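Local atomic coordinates of alpha-1,6-mannanase (Bacteroides thetaiotaomicron, PDB entry 4V1S), a protein that probably hydrolyses alpha-1,6-mannosidic linkages of mannan polysaccharides, as a family GH76 glycoside hydrolase of a gut bacterium. Residues A[117-122]-A[132-137]. Residues are numbered along the deposited sequence; the frame is centred on the assembly and turned at random.
Sequences WHPNYK and TSAEKV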
ATOM      1  N   TRP A 117      18.140  -1.547   0.931  1.00 10.47           N
ATOM      2  CA  TRP A 117      18.236  -2.704   1.829  1.00 11.04           C
ATOM      3  C   TRP A 117      19.467  -2.615   2.694  1.00 10.21           C
ATOM      4  O   TRP A 117      20.584  -2.441   2.188  1.00 11.87           O
ATOM      5  CB  TRP A 117      18.305  -3.968   1.003  1.00 11.78           C
ATOM      6  CG  TRP A 117      18.435  -5.245   1.779  1.00 13.17           C
ATOM      7  CD1 TRP A 117      19.546  -5.996   1.924  1.00 12.58           C
ATOM      8  CD2 TRP A 117      17.398  -5.901   2.516  1.00 12.03           C
ATOM      9  NE1 TRP A 117      19.272  -7.115   2.652  1.00 14.27           N
ATOM     10  CE2 TRP A 117      17.966  -7.073   3.058  1.00 15.48           C
ATOM     11  CE3 TRP A 117      16.039  -5.606   2.787  1.00 12.46           C
ATOM     12  CZ2 TRP A 117      17.231  -7.996   3.783  1.00 15.05           C
ATOM     13  CZ3 TRP A 117      15.332  -6.510   3.530  1.00 14.39           C
ATOM     14  CH2 TRP A 117      15.942  -7.693   4.043  1.00 15.30           C
ATOM     15  N   HIS A 118      19.262  -2.811   3.994  1.00 11.66           N
ATOM     16  CA  HIS A 118      20.363  -2.939   4.922  1.00 10.76           C
ATOM     17  C   HIS A 118      20.498  -4.384   5.365  1.00 10.43           C
ATOM     18  O   HIS A 118      19.588  -4.911   5.948  1.00 10.81           O
ATOM     19  CB  HIS A 118      20.197  -2.022   6.135  1.00 11.59           C
ATOM     20  CG  HIS A 118      21.487  -1.687   6.808  1.00 11.46           C
ATOM     21  ND1 HIS A 118      22.289  -2.638   7.407  1.00 12.88           N
ATOM     22  CD2 HIS A 118      22.131  -0.506   6.963  1.00 14.73           C
ATOM     23  CE1 HIS A 118      23.369  -2.061   7.892  1.00 13.32           C
ATOM     24  NE2 HIS A 118      23.287  -0.764   7.656  1.00 13.08           N
ATOM     25  N   PRO A 119      21.666  -5.010   5.113  1.00 12.50           N
ATOM     26  CA  PRO A 119      21.795  -6.463   5.392  1.00 12.94           C
ATOM     27  C   PRO A 119      21.985  -6.795   6.864  1.00 14.24           C
ATOM     28  O   PRO A 119      21.830  -7.929   7.243  1.00 15.72           O
ATOM     29  CB  PRO A 119      23.046  -6.859   4.631  1.00 17.31           C
ATOM     30  CG  PRO A 119      23.849  -5.610   4.560  1.00 18.24           C
ATOM     31  CD  PRO A 119      22.859  -4.482   4.443  1.00 15.13           C
ATOM     32  N   ASN A 120      22.320  -5.805   7.683  1.00 12.70           N
ATOM     33  CA  ASN A 120      22.561  -6.047   9.118  1.00 14.45           C
ATOM     34  C   ASN A 120      22.815  -4.744   9.828  1.00 13.24           C
ATOM     35  O   ASN A 120      23.969  -4.249   9.847  1.00 14.07           O
ATOM     36  CB  ASN A 120      23.754  -6.990   9.415  1.00 14.34           C
ATOM     37  CG  ASN A 120      24.000  -7.115  10.923  1.00 17.27           C
ATOM     38  OD1 ASN A 120      23.131  -6.722  11.725  1.00 16.90           O
ATOM     39  ND2 ASN A 120      25.138  -7.622  11.319  1.00 16.88           N
ATOM     40  N   TYR A 121      21.778  -4.230  10.483  1.00 15.27           N
ATOM     41  CA  TYR A 121      21.973  -3.129  11.395  1.00 15.05           C
ATOM     42  C   TYR A 121      21.483  -3.600  12.748  1.00 14.75           C
ATOM     43  O   TYR A 121      20.336  -4.064  12.885  1.00 18.21           O
ATOM     44  CB  TYR A 121      21.292  -1.851  10.934  1.00 15.07           C
ATOM     45  CG  TYR A 121      21.307  -0.754  11.965  1.00 13.70           C
ATOM     46  CD1 TYR A 121      22.517  -0.201  12.443  1.00 15.75           C
ATOM     47  CD2 TYR A 121      20.133  -0.313  12.557  1.00 11.79           C
ATOM     48  CE1 TYR A 121      22.525   0.817  13.386  1.00 18.62           C
ATOM     49  CE2 TYR A 121      20.146   0.710  13.517  1.00 15.04           C
ATOM     50  CZ  TYR A 121      21.348   1.234  13.954  1.00 14.88           C
ATOM     51  OH  TYR A 121      21.403   2.241  14.911  1.00 19.13           O
ATOM     52  N   LYS A 122      22.391  -3.512  13.736  1.00 15.87           N
ATOM     53  CA  LYS A 122      22.093  -3.972  15.087  1.00 20.45           C
ATOM     54  C   LYS A 122      21.427  -5.356  15.122  1.00 15.06           C
ATOM     55  O   LYS A 122      20.520  -5.600  15.915  1.00 19.41           O
ATOM     56  CB  LYS A 122      21.288  -2.896  15.868  1.00 22.33           C
ATOM     57  CG  LYS A 122      22.172  -1.835  16.527  1.00 25.89           C
ATOM     58  CD  LYS A 122      21.437  -0.791  17.364  1.00 32.10           C
ATOM     59  CE  LYS A 122      22.492   0.028  18.144  1.00 33.66           C
ATOM     60  NZ  LYS A 122      22.091   1.300  18.827  1.00 24.44           N
ATOM     61  N   THR A 132      20.868   3.131   1.655  1.00 12.94           N
ATOM     62  CA  THR A 132      21.782   2.784   2.730  1.00 12.65           C
ATOM     63  C   THR A 132      22.697   1.666   2.245  1.00 13.95           C
ATOM     64  O   THR A 132      22.626   1.228   1.103  1.00 18.87           O
ATOM     65  CB  THR A 132      20.981   2.371   3.997  1.00 16.74           C
ATOM     66  OG1 THR A 132      21.825   2.354   5.153  1.00 17.34           O
ATOM     67  CG2 THR A 132      20.303   1.037   3.816  1.00 16.69           C
ATOM     68  N   SER A 133      23.608   1.275   3.108  1.00 16.40           N
ATOM     69  CA  SER A 133      24.502   0.144   2.851  1.00 16.77           C
ATOM     70  C   SER A 133      25.013  -0.373   4.172  1.00 16.39           C
ATOM     71  O   SER A 133      24.834   0.250   5.226  1.00 15.23           O
ATOM     72  CB  SER A 133      25.665   0.563   1.948  1.00 25.42           C
ATOM     73  OG  SER A 133      26.412   1.619   2.514  1.00 29.83           O
ATOM     74  N   ALA A 134      25.691  -1.517   4.105  1.00 15.98           N
ATOM     75  CA  ALA A 134      26.106  -2.243   5.308  1.00 15.21           C
ATOM     76  C   ALA A 134      26.916  -1.455   6.329  1.00 13.66           C
ATOM     77  O   ALA A 134      26.913  -1.811   7.524  1.00 16.36           O
ATOM     78  CB  ALA A 134      26.896  -3.464   4.919  1.00 17.02           C
ATOM     79  N   GLU A 135      27.648  -0.453   5.862  1.00 16.20           N
ATOM     80  CA  GLU A 135      28.522   0.366   6.729  1.00 15.03           C
ATOM     81  C   GLU A 135      27.901   1.683   7.236  1.00 12.39           C
ATOM     82  O   GLU A 135      28.559   2.476   7.913  1.00 16.71           O
ATOM     83  CB  GLU A 135      29.870   0.630   6.035  1.00 22.28           C
ATOM     84  CG  GLU A 135      29.947   1.887   5.169  1.00 28.18           C
ATOM     85  CD  GLU A 135      29.202   1.793   3.831  1.00 30.14           C
ATOM     86  OE1 GLU A 135      28.589   0.741   3.545  1.00 33.55           O
ATOM     87  OE2 GLU A 135      29.242   2.787   3.047  1.00 47.71           O
ATOM     88  N   LYS A 136      26.608   1.873   6.986  1.00 13.25           N
ATOM     89  CA  LYS A 136      25.897   3.101   7.382  1.00 15.55           C
ATOM     90  C   LYS A 136      24.796   2.766   8.378  1.00 15.37           C
ATOM     91  O   LYS A 136      24.311   1.646   8.412  1.00 17.20           O
ATOM     92  CB  LYS A 136      25.259   3.759   6.172  1.00 17.77           C
ATOM     93  CG  LYS A 136      26.261   4.388   5.238  1.00 21.82           C
ATOM     94  CD  LYS A 136      25.626   4.661   3.880  1.00 25.46           C
ATOM     95  CE  LYS A 136      25.184   6.101   3.740  1.00 29.52           C
ATOM     96  NZ  LYS A 136      23.774   6.344   4.153  1.00 30.83           N
ATOM     97  N   VAL A 137      24.444   3.749   9.185  1.00 14.10           N
ATOM     98  CA  VAL A 137      23.373   3.626  10.143  1.00 14.47           C
ATOM     99  C   VAL A 137      22.099   4.015   9.379  1.00 15.41           C
ATOM    100  O   VAL A 137      21.995   5.153   8.864  1.00 17.26           O
ATOM    101  CB  VAL A 137      23.580   4.567  11.334  1.00 15.78           C
ATOM    102  CG1 VAL A 137      22.345   4.596  12.235  1.00 19.18           C
ATOM    103  CG2 VAL A 137      24.804   4.138  12.137  1.00 20.01           C
TER
HETATM  104  O   HOH W   1      26.298  -4.242   8.477  1.00 15.30           O
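His118, on the first strand of a two-stranded antiparallel hairpin, pins down the type I beta turn that runs from Ser133 to Lys136 in the loop following that hairpin. The imidazole is bonded through both nitrogens, which fixes its rotation. Its NE2 donates to Lys136 O at 2.7 Å, with an N-H...O angle of 148° and the oxygen 11° out of the ring plane. On the other nitrogen, Asn120 N donates to His118 ND1 at 3.2 Å, again in the ring plane. Since ND1 accepts and NE2 donates, the pattern is consistent with a neutral ring protonated on NE2. His118 CG lies anti to the backbone N (chi1 -156°), which starts the ring toward the turn. Ser133 C and Ala134 N cover one face, while Thr132 OG1 sits at the edge, 3.4 Å from His118 CD2. Ser133 O also comes close to NE2, but the angle is too poor for a bond; this oxygen instead accepts Lys136 N, closing the turn. Ser133 OG donates to Glu135 OE1 at 2.6 Å, from above the carboxylate plane, a bond within the loop on the side turned away from strand 117-121.

Apolar touches flank the imidazole. Pro119 CG meets Ala134 CB at 3.7 Å, and Val137 CG1 approaches the hydroxyl end of the Tyr121 ring obliquely, 3.9 Å from Tyr121 CZ. One water donates to both Asn120 O and Ala134 O, bridging the two backbones.

The contact lies at the protein surface, its centre about 24 Å from the centre of the chain, although His118 itself is buried. Strand 117-121 pairs with strand 124-127, His118 bonding to Gly126 through the backbone; Trp117 makes a cation-pi contact with Lys167 of helix 162-177, and the 132-137 loop leads on into helix 142-159.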